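PDB 3OUQ: cytochrome c family protein from Geobacter sulfurreducens, which carries electrons along a chain of covalently bound c-type hemes, probably in iron reduction, this fragment being its N-terminal hexaheme half. Local coordinates for the heme c site. Sequence-based numbering; all coordinates share one arbitrary frame.

The heme c site. Residues 8, 10, 12-13, 16, 46-49, 52, 70, 76, 79-80, 83-84, 89, 99, 101, 105, 111-112, 115-116. With HEC (heme c), chain B; HEC (heme c), chain C.
Two neighbouring hemes c share this site, one with His-Met ligation and one with bis-His ligation. Each is held by a CXXCH motif. Cys76 and Cys79 bond through SG to the former vinyl carbons CAB and CAC of HEC (chain B). Cys112 and Cys115 do the same for HEC (chain C).

In HEC (chain B), His80 NE2 binds the iron FE from one face at 2.0 Å. Met49 SD binds the same FE from the other face at 2.3 Å, and the two ligands subtend 179°. The Met49 chain bends at chi2 (-53°), which brings SD to the iron, and a further bend at chi3 sets CE on the same face of the porphyrin. Met49 N also gives a nearly straight hydrogen bond of 2.6 Å to propionate oxygen O2A of the same heme, so this residue grips it twice. Met52 lies on the Met49 side, with its methyl CE over pyrrole ring D, 3.5 Å from the centroid. Val16 CG2 covers the same pyrrole from the His80 side.

In HEC (chain C), His101 and His116 bind the iron through NE2 from nearly opposite directions. Phe99 extends with CG anti to the backbone N (chi1 179°). One face of its ring takes heme methyl CMD, and its CE2 lies over a face of the His101 imidazole. This packing likely limits rotation of His101. The Asn12 backbone N donates a 2.8 Å hydrogen bond to propionate oxygen O2A of HEC (chain C).

His116 points its ring between the hemes, where ND1 faces methyl CMA of HEC (chain B). Cys112 CB also packs on methyl CMB of that heme, 3.5 Å away. The site thus joins two differently ligated hemes in close contact, a likely step for electron transfer along the protein.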
loop_
_atom_site.group_PDB
_atom_site.type_symbol
_atom_site.label_atom_id
_atom_site.label_comp_id
_atom_site.label_asym_id
_atom_site.label_seq_id
_atom_site.Cartn_x
_atom_site.Cartn_y
_atom_site.Cartn_z
ATOM N N PHE A 8 -5.412 -10.365 -7.430
ATOM C CA PHE A 8 -5.323 -10.060 -6.008
ATOM C C PHE A 8 -6.111 -8.761 -5.837
ATOM O O PHE A 8 -5.615 -7.680 -6.147
ATOM C CB PHE A 8 -3.872 -9.864 -5.587
ATOM C CG PHE A 8 -3.099 -11.144 -5.476
ATOM C CD1 PHE A 8 -2.755 -11.874 -6.612
ATOM C CD2 PHE A 8 -2.730 -11.632 -4.231
ATOM C CE1 PHE A 8 -2.051 -13.079 -6.501
ATOM C CE2 PHE A 8 -2.032 -12.829 -4.109
ATOM C CZ PHE A 8 -1.692 -13.554 -5.247
ATOM N N LEU A 10 -7.961 -5.528 -4.218
ATOM C CA LEU A 10 -7.657 -4.535 -3.198
ATOM C C LEU A 10 -8.879 -3.623 -3.017
ATOM O O LEU A 10 -9.595 -3.323 -3.973
ATOM C CB LEU A 10 -6.435 -3.716 -3.621
ATOM C CG LEU A 10 -5.138 -4.517 -3.755
ATOM C CD1 LEU A 10 -4.052 -3.661 -4.383
ATOM C CD2 LEU A 10 -4.705 -5.011 -2.395
ATOM N N ASN A 12 -9.119 -0.328 -2.266
ATOM C CA ASN A 12 -9.047 1.004 -2.854
ATOM C C ASN A 12 -8.274 1.116 -4.151
ATOM O O ASN A 12 -7.952 2.220 -4.588
ATOM C CB ASN A 12 -8.432 1.967 -1.844
ATOM C CG ASN A 12 -9.048 1.834 -0.475
ATOM O OD1 ASN A 12 -10.262 1.938 -0.324
ATOM N ND2 ASN A 12 -8.214 1.602 0.535
ATOM N N ALA A 13 -7.969 -0.006 -4.782
ATOM C CA ALA A 13 -7.210 0.071 -6.017
ATOM C C ALA A 13 -7.464 -1.121 -6.905
ATOM O O ALA A 13 -8.062 -2.106 -6.475
ATOM C CB ALA A 13 -5.719 0.172 -5.702
ATOM N N VAL A 16 -3.757 -6.515 -8.320
ATOM C CA VAL A 16 -2.449 -6.807 -8.853
ATOM C C VAL A 16 -2.690 -8.166 -9.461
ATOM O O VAL A 16 -3.287 -9.032 -8.819
ATOM C CB VAL A 16 -1.407 -6.949 -7.752
ATOM C CG1 VAL A 16 -0.044 -7.272 -8.360
ATOM C CG2 VAL A 16 -1.364 -5.683 -6.934
ATOM N N ARG A 46 -4.134 -11.578 3.646
ATOM C CA ARG A 46 -3.841 -10.666 2.558
ATOM C C ARG A 46 -2.545 -10.003 2.985
ATOM O O ARG A 46 -2.562 -8.927 3.580
ATOM C CB ARG A 46 -4.953 -9.629 2.410
ATOM C CG ARG A 46 -6.196 -10.165 1.716
ATOM C CD ARG A 46 -5.933 -10.494 0.244
ATOM N N TYR A 47 -1.423 -10.662 2.710
ATOM C CA TYR A 47 -0.124 -10.121 3.092
ATOM C C TYR A 47 0.044 -8.682 2.660
ATOM O O TYR A 47 -0.379 -8.301 1.571
ATOM C CB TYR A 47 1.011 -10.958 2.502
ATOM C CG TYR A 47 1.050 -12.351 3.046
ATOM C CD1 TYR A 47 0.510 -13.416 2.326
ATOM C CD2 TYR A 47 1.581 -12.604 4.302
ATOM C CE1 TYR A 47 0.503 -14.709 2.846
ATOM C CE2 TYR A 47 1.579 -13.887 4.836
ATOM C CZ TYR A 47 1.035 -14.935 4.103
ATOM O OH TYR A 47 1.034 -16.201 4.630
ATOM N N THR A 48 0.666 -7.891 3.529
ATOM C CA THR A 48 0.919 -6.482 3.258
ATOM C C THR A 48 2.282 -6.366 2.594
ATOM O O THR A 48 3.056 -7.322 2.586
ATOM C CB THR A 48 0.971 -5.673 4.554
ATOM O OG1 THR A 48 2.085 -6.114 5.339
ATOM C CG2 THR A 48 -0.302 -5.861 5.353
ATOM N N MET A 49 2.584 -5.193 2.047
ATOM C CA MET A 49 3.872 -4.988 1.410
ATOM C C MET A 49 5.004 -5.131 2.417
ATOM O O MET A 49 6.081 -5.606 2.070
ATOM C CB MET A 49 3.926 -3.628 0.743
ATOM C CG MET A 49 3.024 -3.515 -0.473
ATOM S SD MET A 49 3.245 -4.813 -1.736
ATOM C CE MET A 49 5.031 -4.909 -1.817
ATOM N N MET A 52 5.853 -8.611 2.678
ATOM C CA MET A 52 6.655 -9.021 1.534
ATOM C C MET A 52 8.098 -8.574 1.715
ATOM O O MET A 52 9.027 -9.276 1.314
ATOM C CB MET A 52 6.072 -8.452 0.239
ATOM C CG MET A 52 4.669 -8.961 -0.043
ATOM S SD MET A 52 4.117 -8.743 -1.731
ATOM C CE MET A 52 2.409 -8.397 -1.463
ATOM N N VAL A 70 10.245 -5.490 -4.041
ATOM C CA VAL A 70 8.956 -4.928 -3.667
ATOM C C VAL A 70 9.202 -3.683 -2.823
ATOM O O VAL A 70 8.267 -2.981 -2.445
ATOM C CB VAL A 70 8.121 -5.932 -2.842
ATOM C CG1 VAL A 70 7.690 -7.086 -3.715
ATOM C CG2 VAL A 70 8.928 -6.449 -1.671
ATOM N N CYS A 76 7.156 -0.157 -8.055
ATOM C CA CYS A 76 5.775 -0.454 -7.717
ATOM C C CYS A 76 4.996 -0.592 -9.006
ATOM O O CYS A 76 4.154 -1.474 -9.141
ATOM C CB CYS A 76 5.167 0.662 -6.876
ATOM S SG CYS A 76 6.056 0.977 -5.325
ATOM N N CYS A 79 4.117 -3.957 -10.727
ATOM C CA CYS A 79 2.994 -4.804 -10.331
ATOM C C CYS A 79 1.681 -4.012 -10.298
ATOM O O CYS A 79 0.689 -4.421 -10.908
ATOM C CB CYS A 79 3.247 -5.427 -8.961
ATOM S SG CYS A 79 4.566 -6.677 -8.936
ATOM N N HIS A 80 1.684 -2.881 -9.592
ATOM C CA HIS A 80 0.509 -2.023 -9.478
ATOM C C HIS A 80 0.412 -1.078 -10.673
ATOM O O HIS A 80 1.411 -0.495 -11.083
ATOM C CB HIS A 80 0.602 -1.214 -8.190
ATOM C CG HIS A 80 0.620 -2.056 -6.957
ATOM N ND1 HIS A 80 -0.510 -2.523 -6.325
ATOM C CD2 HIS A 80 1.664 -2.551 -6.250
ATOM C CE1 HIS A 80 -0.121 -3.264 -5.281
ATOM N NE2 HIS A 80 1.190 -3.308 -5.198
ATOM N N SER A 83 -1.669 4.299 -8.325
ATOM C CA SER A 83 -1.675 4.461 -6.873
ATOM C C SER A 83 -2.968 3.864 -6.353
ATOM O O SER A 83 -2.993 2.752 -5.833
ATOM C CB SER A 83 -1.630 5.943 -6.499
ATOM O OG SER A 83 -0.520 6.593 -7.091
ATOM N N ALA A 84 -4.047 4.617 -6.517
ATOM C CA ALA A 84 -5.366 4.195 -6.078
ATOM C C ALA A 84 -6.388 5.251 -6.485
ATOM O O ALA A 84 -6.050 6.241 -7.139
ATOM C CB ALA A 84 -5.375 4.016 -4.561
ATOM N N TYR A 89 -13.021 8.632 3.910
ATOM C CA TYR A 89 -13.076 8.196 5.298
ATOM C C TYR A 89 -14.363 8.713 5.934
ATOM O O TYR A 89 -14.703 9.898 5.809
ATOM C CB TYR A 89 -11.880 8.733 6.086
ATOM C CG TYR A 89 -10.555 8.139 5.699
ATOM C CD1 TYR A 89 -9.894 8.552 4.542
ATOM C CD2 TYR A 89 -9.952 7.166 6.495
ATOM C CE1 TYR A 89 -8.665 8.017 4.194
ATOM C CE2 TYR A 89 -8.725 6.620 6.149
ATOM C CZ TYR A 89 -8.091 7.054 5.001
ATOM O OH TYR A 89 -6.874 6.532 4.670
ATOM N N PHE A 99 -8.652 11.190 1.121
ATOM C CA PHE A 99 -7.237 11.147 0.797
ATOM C C PHE A 99 -7.046 10.894 -0.696
ATOM O O PHE A 99 -7.612 9.963 -1.260
ATOM C CB PHE A 99 -6.499 10.049 1.551
ATOM C CG PHE A 99 -5.043 9.985 1.203
ATOM C CD1 PHE A 99 -4.137 10.854 1.795
ATOM C CD2 PHE A 99 -4.591 9.137 0.203
ATOM C CE1 PHE A 99 -2.809 10.879 1.399
ATOM C CE2 PHE A 99 -3.259 9.158 -0.200
ATOM C CZ PHE A 99 -2.369 10.037 0.398
ATOM N N HIS A 101 -4.115 10.653 -4.039
ATOM C CA HIS A 101 -2.717 10.457 -4.399
ATOM C C HIS A 101 -2.331 11.500 -5.439
ATOM O O HIS A 101 -1.167 11.877 -5.550
ATOM C CB HIS A 101 -2.488 9.062 -4.976
ATOM C CG HIS A 101 -2.448 7.974 -3.950
ATOM N ND1 HIS A 101 -3.561 7.458 -3.326
ATOM C CD2 HIS A 101 -1.395 7.289 -3.440
ATOM C CE1 HIS A 101 -3.150 6.498 -2.483
ATOM N NE2 HIS A 101 -1.841 6.356 -2.515
ATOM N N VAL A 105 1.328 12.087 -4.007
ATOM C CA VAL A 105 2.475 11.501 -4.680
ATOM C C VAL A 105 3.277 12.539 -5.457
ATOM O O VAL A 105 4.485 12.667 -5.270
ATOM C CB VAL A 105 2.032 10.362 -5.600
ATOM C CG1 VAL A 105 3.214 9.855 -6.413
ATOM C CG2 VAL A 105 1.435 9.240 -4.757
ATOM N N LYS A 111 7.416 9.421 -4.231
ATOM C CA LYS A 111 7.685 8.392 -3.225
ATOM C C LYS A 111 6.415 7.623 -2.869
ATOM O O LYS A 111 5.317 8.131 -3.063
ATOM C CB LYS A 111 8.265 9.031 -1.964
ATOM C CG LYS A 111 9.597 9.748 -2.167
ATOM C CD LYS A 111 10.062 10.383 -0.858
ATOM C CE LYS A 111 11.429 11.034 -0.995
ATOM N NZ LYS A 111 11.853 11.661 0.288
ATOM N N CYS A 112 6.561 6.400 -2.361
ATOM C CA CYS A 112 5.399 5.590 -1.993
ATOM C C CYS A 112 5.601 4.900 -0.664
ATOM O O CYS A 112 4.688 4.843 0.158
ATOM C CB CYS A 112 5.126 4.495 -3.026
ATOM S SG CYS A 112 5.058 5.014 -4.764
ATOM N N CYS A 115 4.890 6.203 3.143
ATOM C CA CYS A 115 3.692 5.930 3.907
ATOM C C CYS A 115 3.485 4.434 4.023
ATOM O O CYS A 115 3.432 3.880 5.117
ATOM C CB CYS A 115 2.474 6.556 3.227
ATOM S SG CYS A 115 2.614 8.338 2.889
ATOM N N HIS A 116 3.386 3.781 2.874
ATOM C CA HIS A 116 3.142 2.351 2.829
ATOM C C HIS A 116 4.124 1.453 3.578
ATOM O O HIS A 116 3.773 0.334 3.948
ATOM C CB HIS A 116 2.996 1.940 1.371
ATOM C CG HIS A 116 1.767 2.503 0.734
ATOM N ND1 HIS A 116 0.490 2.092 1.037
ATOM C CD2 HIS A 116 1.621 3.523 -0.148
ATOM C CE1 HIS A 116 -0.363 2.857 0.351
ATOM N NE2 HIS A 116 0.274 3.743 -0.385
HETATM FE FE HEC B . 2.136 -4.010 -3.613
HETATM C CHA HEC B . -0.642 -5.212 -1.989
HETATM C CHB HEC B . 1.544 -0.937 -2.337
HETATM C CHC HEC B . 5.101 -2.968 -4.860
HETATM C CHD HEC B . 2.448 -6.973 -5.275
HETATM N NA HEC B . 0.730 -3.239 -2.454
HETATM C C1A HEC B . -0.258 -3.908 -1.738
HETATM C C2A HEC B . -0.969 -3.012 -0.856
HETATM C C3A HEC B . -0.457 -1.776 -1.095
HETATM C C4A HEC B . 0.584 -1.917 -2.093
HETATM C CMA HEC B . -0.826 -0.498 -0.355
HETATM C CAA HEC B . -2.020 -3.366 0.189
HETATM C CBA HEC B . -1.435 -3.926 1.481
HETATM C CGA HEC B . -0.445 -2.983 2.138
HETATM O O1A HEC B . -0.844 -1.863 2.503
HETATM O O2A HEC B . 0.735 -3.354 2.285
HETATM N NB HEC B . 3.176 -2.350 -3.486
HETATM C C1B HEC B . 2.786 -1.153 -2.936
HETATM C C2B HEC B . 3.824 -0.163 -3.045
HETATM C C3B HEC B . 4.835 -0.768 -3.673
HETATM C C4B HEC B . 4.418 -2.104 -3.987
HETATM C CMB HEC B . 3.750 1.298 -2.593
HETATM C CAB HEC B . 6.179 -0.183 -3.995
HETATM C CBB HEC B . 7.156 -0.018 -2.865
HETATM N NC HEC B . 3.508 -4.811 -4.817
HETATM C C1C HEC B . 4.673 -4.233 -5.265
HETATM C C2C HEC B . 5.415 -5.138 -6.124
HETATM C C3C HEC B . 4.640 -6.235 -6.288
HETATM C C4C HEC B . 3.486 -6.058 -5.421
HETATM C CMC HEC B . 6.842 -4.986 -6.653
HETATM C CAC HEC B . 4.897 -7.360 -7.301
HETATM C CBC HEC B . 6.134 -8.198 -7.021
HETATM N ND HEC B . 1.047 -5.672 -3.707
HETATM C C1D HEC B . 1.296 -6.779 -4.500
HETATM C C2D HEC B . 0.314 -7.814 -4.247
HETATM C C3D HEC B . -0.511 -7.353 -3.246
HETATM C C4D HEC B . -0.065 -6.016 -2.956
HETATM C CMD HEC B . 0.241 -9.177 -4.935
HETATM C CAD HEC B . -1.576 -8.138 -2.471
HETATM C CBD HEC B . -0.942 -9.252 -1.659
HETATM C CGD HEC B . -1.956 -10.066 -0.877
HETATM O O1D HEC B . -1.571 -11.108 -0.308
HETATM O O2D HEC B . -3.135 -9.666 -0.825
HETATM FE FE HEC C . -0.823 5.002 -1.448
HETATM C CHA HEC C . -3.827 3.467 -0.704
HETATM C CHB HEC C . -0.178 2.550 -3.772
HETATM C CHC HEC C . 2.022 6.653 -2.335
HETATM C CHD HEC C . -1.110 6.845 1.369
HETATM N NA HEC C . -1.775 3.358 -2.059
HETATM C C1A HEC C . -3.033 2.905 -1.687
HETATM C C2A HEC C . -3.314 1.616 -2.292
HETATM C C3A HEC C . -2.273 1.294 -3.110
HETATM C C4A HEC C . -1.314 2.390 -2.969
HETATM C CMA HEC C . -2.193 0.107 -4.063
HETATM C CAA HEC C . -4.546 0.786 -2.001
HETATM C CBA HEC C . -4.272 -0.291 -0.984
HETATM C CGA HEC C . -5.480 -1.171 -0.751
HETATM O O1A HEC C . -5.356 -2.189 -0.041
HETATM O O2A HEC C . -6.565 -0.841 -1.279
HETATM N NB HEC C . 0.568 4.726 -2.813
HETATM C C1B HEC C . 0.660 3.669 -3.733
HETATM C C2B HEC C . 1.730 3.906 -4.674
HETATM C C3B HEC C . 2.314 5.098 -4.328
HETATM C C4B HEC C . 1.624 5.572 -3.131
HETATM C CMB HEC C . 2.106 2.994 -5.813
HETATM C CAB HEC C . 3.463 5.810 -5.049
HETATM C CBB HEC C . 3.153 6.353 -6.431
HETATM N NC HEC C . 0.242 6.437 -0.627
HETATM C C1C HEC C . 1.387 7.040 -1.125
HETATM C C2C HEC C . 1.863 8.052 -0.193
HETATM C C3C HEC C . 1.026 8.051 0.858
HETATM C C4C HEC C . 0.016 7.055 0.582
HETATM C CMC HEC C . 3.056 8.955 -0.367
HETATM C CAC HEC C . 1.102 8.930 2.111
HETATM C CBC HEC C . 1.222 10.435 1.868
HETATM N ND HEC C . -2.225 5.177 -0.039
HETATM C C1D HEC C . -2.201 6.034 1.041
HETATM C C2D HEC C . -3.453 5.971 1.789
HETATM C C3D HEC C . -4.171 4.958 1.259
HETATM C C4D HEC C . -3.433 4.499 0.104
HETATM C CMD HEC C . -3.959 6.940 2.853
HETATM C CAD HEC C . -5.380 4.264 1.853
HETATM C CBD HEC C . -4.863 3.388 2.969
HETATM C CGD HEC C . -5.718 2.161 3.185
HETATM O O1D HEC C . -5.869 1.375 2.213
HETATM O O2D HEC C . -6.232 1.986 4.321
#